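Local coordinates for protein ribosomal RNA small subunit methyltransferase E (PDB 5O95) that probably methylates N3 of a specific uridine in 16S ribosomal RNA, using S-adenosyl-L-methionine as the methyl donor, at residues L113-C118 with I196-G201; C109-I114 with Q155-D160; S79-H84 with P190-I195. All coordinates share one frame; numbering follows the deposited sequence.

Interaction 1. Residues L113-C118 with I196-G201; sequences LITERC and IGPEGG
Two loops at the C-terminal edge of the parallel methyltransferase sheet meet where P198, next to the cofactor-binding G197, lies against T115, R117 and C118. Each loop makes a type I beta turn, one from T115 to C118 and the other from P198 to G201. T115 and P198 reach toward each other tip to tip, OG1 lying 3.3 Å from P198 CD. The hydroxyl takes the position between its backbone N and carbonyl carbon (chi1 80°), where it faces the proline ring and also donates to a water. That water, 2.8 Å from T115 OG1, accepts from R117 N as well and donates to G201 O, so it ties the two turns together. A second water donates to R117 O and accepts from G200 N. Further out, the extended R117 chain passes the G201 carbonyl, and NH1 donates to G200 O at 3.0 Å. The acceptor lies 17° out of the guanidinium plane, near the edge of the group, and the length of arginine lets it span this exposed rim. Nearby, C118 SG packs on P198 CB at 4.3 Å and also accepts from T115 N, which stiffens its own turn. Glycine suits position 201, where phi is positive and a side chain would press against the preceding carbonyl oxygen, while E199 accepts through OE2 from the backbone N of T227, another cofactor-binding residue. The IGPEGG sequence followed by a helix is typical of the cofactor-binding loop of RsmE enzymes within the SPOUT superfamily.

Interaction 2. Residues C109-I114 with Q155-D160; sequences CITPLI and QPVYLD
I114 lies over one face of the Y158 ring, its CB 4.1 Å from the ring centroid and offset toward the rim. CG2, anti to the backbone N, stays above the same face near the rim, 3.4 Å from CE2 of Y158, so a beta-branched residue gives the aromatic both a CH-pi partner and a methyl. On the other face of the sheet, L113 swings CG anti to its backbone N (chi1 -167°), and its CD2 meets L159 CD1 at 4.0 Å. V157 shares that face; its CG2 packs against T111 CG2 at 3.7 Å. Next along, the rings of P112 and P156 cross obliquely, with P112 CB 3.9 Å from P156 CG. Both prolines lack an N-H and are covered from the same quarter, P112 by W134 and P156 by M127, both on helix 124-145. That helix is the connection of a beta-alpha-beta unit whose parallel strands, 109-114 and 152-158, are the neighbours joined here; strand 152-158 is the outermost one within this chain. The register is carried by V157, which straddles P112 and I114: its N donates to P112 O at 3.2 Å, and its O accepts from I114 N at 3.0 Å. P156 CA also directs its hydrogen at P112 O, giving that oxygen a second contact. Beyond the bridge, Y158 holds the N-cap position of helix 159-165, and I114 O receives a weak bond from L159 N, a first-turn amide that has no acceptor inside its own helix. At the polar margin, the T111 hydroxyl turns from this contact to H84 of strand 82-88.

Interaction 3. Residues S79-H84 with P190-I195; sequences SPLKIH and PDVALI
V192 places CG1 between its backbone N and carbonyl carbon (chi1 54°), while I83 keeps CG1 anti to its carbonyl carbon (chi1 -54°), and these choices bring the two CG1 atoms together. They stand 3.5 Å apart, tighter than usual for carbons, with the side chains lying side by side and pointing the same way. L81 adds its CD1 at 4.1 Å from V192 CG1. Branched aliphatic residues suit this face, which helix 227-242 covers by packing L235 and L238 on I83. The backbones form a regular parallel ladder. K82 N donates to P190 O at 2.9 Å in a nearly straight bond (174°), and V192 N returns one to K82 O at 3.0 Å. H84 N then gives to V192 O at 2.8 Å, and L194 N to H84 O at 2.9 Å. Before the strand, an ST turn orders the chain: S79 OG accepts from L81 N at 3.1 Å, while the lysine chain, bent at chi2, folds back until K82 NZ lies 2.6 Å from S79 O. This end of the segment also borders the dimer interface, since S79 packs on R223 of the second subunit. On the opposite face of the sheet from V192, H84 is bonded through NE2 to T111 and through ND1 to E168, and small A193 sits beside it; D191 OD1 accepts from H169 N. Strands 82-88 and 191-196 are thereby joined as the two central strands of the six-stranded parallel sheet in the alpha/beta SPOUT methyltransferase domain.

Overall arrangement
All three contacts belong to one parallel sheet. Interaction 3 joins its two central strands, interaction 2 attaches the outer strand 152-158 to strand 109-114, and interaction 1 joins the loops following strands 109-114 and 191-196. Interactions 1 and 2 share L113 and I114, their centres about 11 Å apart. Interactions 2 and 3 touch through T111 OG1 and H84 NE2, 2.7 Å apart, a probable hydrogen bond between neighbouring strands. L113 CD2 also packs on I195 CG2 at 3.7 Å, linking interaction 3 to both others. The cofactor site is closest to interaction 1, which contains G197; in interaction 3, the side chain of L194 lies about 4 Å from that of cofactor-binding L174.

Interaction 1. Residues L113-C118 with I196-G201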
# COMPACT_ATOMS: atom_id res chain seq x y z
N LEU B 113 9.14 -7.34 14.60
CA LEU B 113 8.66 -8.39 15.48
C LEU B 113 9.19 -9.74 15.02
O LEU B 113 9.21 -10.02 13.82
CB LEU B 113 7.12 -8.40 15.47
CG LEU B 113 6.41 -9.21 16.56
CD1 LEU B 113 6.73 -8.67 17.96
CD2 LEU B 113 4.92 -9.21 16.31
N ILE B 114 9.61 -10.56 15.97
CA ILE B 114 10.02 -11.94 15.70
C ILE B 114 8.96 -12.83 16.31
O ILE B 114 8.65 -12.72 17.50
CB ILE B 114 11.41 -12.24 16.27
CG1 ILE B 114 12.41 -11.18 15.77
CG2 ILE B 114 11.84 -13.64 15.86
CD1 ILE B 114 13.71 -11.15 16.57
N THR B 115 8.37 -13.70 15.48
CA THR B 115 7.35 -14.63 15.89
C THR B 115 7.74 -16.01 15.41
O THR B 115 8.70 -16.17 14.64
CB THR B 115 5.96 -14.25 15.34
OG1 THR B 115 5.85 -14.68 13.98
CG2 THR B 115 5.74 -12.75 15.41
N GLU B 116 6.97 -17.01 15.85
CA GLU B 116 7.36 -18.41 15.68
C GLU B 116 7.37 -18.80 14.20
O GLU B 116 8.23 -19.57 13.77
CB GLU B 116 6.41 -19.29 16.48
CG GLU B 116 6.69 -20.78 16.40
CD GLU B 116 5.81 -21.60 17.34
OE1 GLU B 116 5.91 -21.42 18.57
OE2 GLU B 116 5.00 -22.41 16.84
N ARG B 117 6.46 -18.24 13.41
CA ARG B 117 6.32 -18.64 12.01
C ARG B 117 6.98 -17.69 11.02
O ARG B 117 6.72 -17.80 9.82
CB ARG B 117 4.84 -18.84 11.67
CG ARG B 117 4.21 -19.87 12.58
CD ARG B 117 2.82 -20.23 12.13
NE ARG B 117 2.27 -21.34 12.90
CZ ARG B 117 0.98 -21.65 12.91
NH1 ARG B 117 0.13 -20.91 12.20
NH2 ARG B 117 0.53 -22.67 13.63
N CYS B 118 7.84 -16.77 11.47
CA CYS B 118 8.55 -15.94 10.51
C CYS B 118 9.46 -16.79 9.63
O CYS B 118 10.00 -17.81 10.06
CB CYS B 118 9.37 -14.86 11.23
SG CYS B 118 8.33 -13.64 12.05
N ILE B 196 0.90 -7.23 13.36
CA ILE B 196 0.76 -7.91 12.08
C ILE B 196 1.76 -9.04 12.07
O ILE B 196 2.97 -8.80 12.17
CB ILE B 196 1.04 -6.95 10.92
CG1 ILE B 196 0.18 -5.71 11.11
CG2 ILE B 196 0.84 -7.65 9.57
CD1 ILE B 196 -0.42 -5.21 9.89
N GLY B 197 1.26 -10.28 11.97
CA GLY B 197 2.12 -11.44 11.95
C GLY B 197 2.62 -11.78 10.56
O GLY B 197 2.35 -11.09 9.58
N PRO B 198 3.37 -12.87 10.47
CA PRO B 198 3.87 -13.33 9.18
C PRO B 198 2.74 -13.99 8.39
O PRO B 198 1.66 -14.26 8.91
CB PRO B 198 4.93 -14.37 9.56
CG PRO B 198 4.39 -14.96 10.86
CD PRO B 198 3.72 -13.79 11.57
N GLU B 199 3.04 -14.26 7.13
CA GLU B 199 2.03 -14.86 6.25
C GLU B 199 1.53 -16.19 6.79
O GLU B 199 0.36 -16.51 6.61
CB GLU B 199 2.56 -14.97 4.82
CG GLU B 199 3.08 -13.62 4.33
CD GLU B 199 2.86 -13.34 2.85
OE1 GLU B 199 2.88 -14.30 2.06
OE2 GLU B 199 2.68 -12.15 2.50
N GLY B 200 2.37 -16.95 7.48
CA GLY B 200 1.93 -18.22 8.05
C GLY B 200 1.12 -18.13 9.32
O GLY B 200 0.71 -19.16 9.84
N GLY B 201 0.91 -16.94 9.87
CA GLY B 201 0.04 -16.78 11.02
C GLY B 201 0.75 -16.94 12.35
O GLY B 201 1.96 -16.74 12.49
O HOH W 1 4.06 -16.81 14.31
O HOH W 2 5.21 -17.34 7.67

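Interaction 2. Residues C109-I114 with Q155-D160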
# COMPACT_ATOMS: atom_id res chain seq x y z
N CYS B 109 5.05 4.69 16.00
CA CYS B 109 6.10 3.82 16.51
C CYS B 109 6.06 2.52 15.72
O CYS B 109 4.98 2.04 15.39
CB CYS B 109 5.83 3.45 17.97
SG CYS B 109 7.27 2.78 18.84
N ILE B 110 7.24 1.96 15.44
CA ILE B 110 7.35 0.71 14.68
C ILE B 110 8.30 -0.21 15.43
O ILE B 110 9.43 0.19 15.72
CB ILE B 110 7.91 0.94 13.26
CG1 ILE B 110 7.10 1.99 12.51
CG2 ILE B 110 7.88 -0.39 12.49
CD1 ILE B 110 7.85 2.59 11.34
N THR B 111 7.87 -1.45 15.69
CA THR B 111 8.74 -2.48 16.26
C THR B 111 8.85 -3.65 15.28
O THR B 111 7.83 -4.26 14.94
CB THR B 111 8.19 -3.00 17.60
OG1 THR B 111 8.19 -1.94 18.56
CG2 THR B 111 9.04 -4.17 18.12
N PRO B 112 10.04 -3.98 14.79
CA PRO B 112 10.20 -5.24 14.05
C PRO B 112 9.96 -6.39 15.02
O PRO B 112 10.48 -6.40 16.13
CB PRO B 112 11.66 -5.19 13.57
CG PRO B 112 12.05 -3.71 13.66
CD PRO B 112 11.29 -3.20 14.83
N LEU B 113 9.14 -7.34 14.60
CA LEU B 113 8.66 -8.39 15.48
C LEU B 113 9.19 -9.74 15.02
O LEU B 113 9.21 -10.02 13.82
CB LEU B 113 7.12 -8.40 15.47
CG LEU B 113 6.41 -9.21 16.56
CD1 LEU B 113 6.73 -8.67 17.96
CD2 LEU B 113 4.92 -9.21 16.31
N ILE B 114 9.61 -10.56 15.97
CA ILE B 114 10.02 -11.94 15.70
C ILE B 114 8.96 -12.83 16.31
O ILE B 114 8.65 -12.72 17.50
CB ILE B 114 11.41 -12.24 16.27
CG1 ILE B 114 12.41 -11.18 15.77
CG2 ILE B 114 11.84 -13.64 15.86
CD1 ILE B 114 13.71 -11.15 16.57
N GLN B 155 13.84 -1.28 18.81
CA GLN B 155 14.66 -2.47 18.59
C GLN B 155 13.77 -3.69 18.39
O GLN B 155 12.70 -3.79 19.02
CB GLN B 155 15.59 -2.67 19.78
CG GLN B 155 16.69 -1.64 19.86
CD GLN B 155 17.60 -1.68 18.65
OE1 GLN B 155 18.02 -2.75 18.20
NE2 GLN B 155 17.88 -0.50 18.10
N PRO B 156 14.16 -4.64 17.53
CA PRO B 156 13.34 -5.84 17.35
C PRO B 156 13.17 -6.61 18.66
O PRO B 156 14.08 -6.66 19.49
CB PRO B 156 14.13 -6.66 16.32
CG PRO B 156 14.93 -5.64 15.58
CD PRO B 156 15.31 -4.62 16.62
N VAL B 157 11.99 -7.20 18.84
CA VAL B 157 11.72 -8.03 20.01
C VAL B 157 10.89 -9.22 19.58
O VAL B 157 10.22 -9.21 18.54
CB VAL B 157 10.99 -7.28 21.15
CG1 VAL B 157 11.86 -6.15 21.73
CG2 VAL B 157 9.63 -6.77 20.71
N TYR B 158 10.93 -10.27 20.41
CA TYR B 158 10.02 -11.39 20.22
C TYR B 158 8.62 -11.03 20.69
O TYR B 158 8.41 -10.10 21.47
CB TYR B 158 10.52 -12.62 20.98
CG TYR B 158 11.70 -13.30 20.33
CD1 TYR B 158 12.99 -12.87 20.56
CD2 TYR B 158 11.51 -14.37 19.46
CE1 TYR B 158 14.07 -13.48 19.95
CE2 TYR B 158 12.58 -15.00 18.85
CZ TYR B 158 13.85 -14.55 19.10
OH TYR B 158 14.92 -15.17 18.49
N LEU B 159 7.65 -11.81 20.21
CA LEU B 159 6.25 -11.51 20.48
C LEU B 159 5.96 -11.45 21.97
O LEU B 159 5.16 -10.62 22.42
CB LEU B 159 5.38 -12.56 19.80
CG LEU B 159 3.87 -12.48 20.02
CD1 LEU B 159 3.23 -11.35 19.19
CD2 LEU B 159 3.22 -13.81 19.71
N ASP B 160 6.57 -12.34 22.77
CA ASP B 160 6.25 -12.35 24.19
C ASP B 160 6.69 -11.07 24.88
O ASP B 160 5.96 -10.53 25.72
CB ASP B 160 6.83 -13.59 24.89
CG ASP B 160 8.34 -13.68 24.79
OD1 ASP B 160 8.95 -12.95 23.98
OD2 ASP B 160 8.92 -14.49 25.54

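Interaction 3. Residues S79-H84 with P190-I195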
# COMPACT_ATOMS: atom_id res chain seq x y z
N SER B 79 -0.65 12.55 13.39
CA SER B 79 -2.02 12.16 13.68
C SER B 79 -2.23 12.16 15.19
O SER B 79 -1.33 11.80 15.95
CB SER B 79 -2.28 10.74 13.17
OG SER B 79 -3.54 10.30 13.63
N PRO B 80 -3.42 12.58 15.64
CA PRO B 80 -3.75 12.47 17.08
C PRO B 80 -3.90 11.04 17.55
O PRO B 80 -3.89 10.80 18.77
CB PRO B 80 -5.08 13.23 17.18
CG PRO B 80 -5.68 13.11 15.83
CD PRO B 80 -4.53 13.15 14.86
N LEU B 81 -4.10 10.08 16.65
CA LEU B 81 -4.11 8.67 17.03
C LEU B 81 -2.70 8.14 16.87
O LEU B 81 -2.16 8.17 15.76
CB LEU B 81 -5.08 7.91 16.13
CG LEU B 81 -5.10 6.39 16.28
CD1 LEU B 81 -5.77 6.00 17.60
CD2 LEU B 81 -5.84 5.72 15.10
N LYS B 82 -2.08 7.70 17.97
CA LYS B 82 -0.70 7.20 17.93
C LYS B 82 -0.73 5.69 17.78
O LYS B 82 -1.09 4.97 18.71
CB LYS B 82 0.03 7.57 19.22
CG LYS B 82 -0.11 9.00 19.62
CD LYS B 82 0.33 9.92 18.53
CE LYS B 82 0.18 11.37 19.01
NZ LYS B 82 0.30 12.39 17.92
N ILE B 83 -0.39 5.21 16.59
CA ILE B 83 -0.40 3.77 16.31
C ILE B 83 1.01 3.25 16.50
O ILE B 83 1.97 3.82 15.95
CB ILE B 83 -0.87 3.51 14.87
CG1 ILE B 83 -2.24 4.17 14.63
CG2 ILE B 83 -0.92 2.00 14.62
CD1 ILE B 83 -2.72 4.03 13.19
N HIS B 84 1.14 2.18 17.27
CA HIS B 84 2.39 1.44 17.40
C HIS B 84 2.22 0.14 16.63
O HIS B 84 1.47 -0.75 17.07
CB HIS B 84 2.68 1.15 18.87
CG HIS B 84 3.99 0.46 19.10
ND1 HIS B 84 4.47 0.18 20.36
CD2 HIS B 84 4.93 0.01 18.24
CE1 HIS B 84 5.64 -0.42 20.27
NE2 HIS B 84 5.94 -0.54 18.99
N PRO B 190 -6.15 7.84 22.80
CA PRO B 190 -4.77 8.21 22.47
C PRO B 190 -4.01 7.31 21.51
O PRO B 190 -3.34 7.82 20.61
CB PRO B 190 -4.07 8.20 23.84
CG PRO B 190 -4.85 7.20 24.65
CD PRO B 190 -6.28 7.28 24.16
N ASP B 191 -4.08 5.99 21.70
CA ASP B 191 -3.10 5.14 21.06
C ASP B 191 -3.66 3.75 20.80
O ASP B 191 -4.68 3.34 21.36
CB ASP B 191 -1.80 5.06 21.86
CG ASP B 191 -2.01 4.66 23.32
OD1 ASP B 191 -3.14 4.32 23.71
OD2 ASP B 191 -1.03 4.70 24.08
N VAL B 192 -2.96 3.02 19.94
CA VAL B 192 -3.34 1.67 19.57
C VAL B 192 -2.07 0.90 19.25
O VAL B 192 -1.17 1.42 18.59
CB VAL B 192 -4.36 1.67 18.41
CG1 VAL B 192 -3.84 2.45 17.22
CG2 VAL B 192 -4.72 0.24 17.99
N ALA B 193 -2.00 -0.34 19.74
CA ALA B 193 -0.94 -1.28 19.36
C ALA B 193 -1.55 -2.26 18.37
O ALA B 193 -2.67 -2.74 18.59
CB ALA B 193 -0.39 -2.02 20.58
N LEU B 194 -0.86 -2.48 17.27
CA LEU B 194 -1.34 -3.38 16.22
C LEU B 194 -0.24 -4.37 15.89
O LEU B 194 0.85 -3.97 15.47
CB LEU B 194 -1.68 -2.58 14.96
CG LEU B 194 -2.03 -3.37 13.70
CD1 LEU B 194 -3.34 -4.11 13.90
CD2 LEU B 194 -2.08 -2.41 12.52
N ILE B 195 -0.55 -5.66 16.03
CA ILE B 195 0.36 -6.74 15.68
C ILE B 195 -0.04 -7.27 14.31
O ILE B 195 -1.17 -7.72 14.12
CB ILE B 195 0.30 -7.87 16.72
CG1 ILE B 195 0.79 -7.37 18.07
CG2 ILE B 195 1.17 -9.05 16.25
CD1 ILE B 195 0.71 -8.40 19.16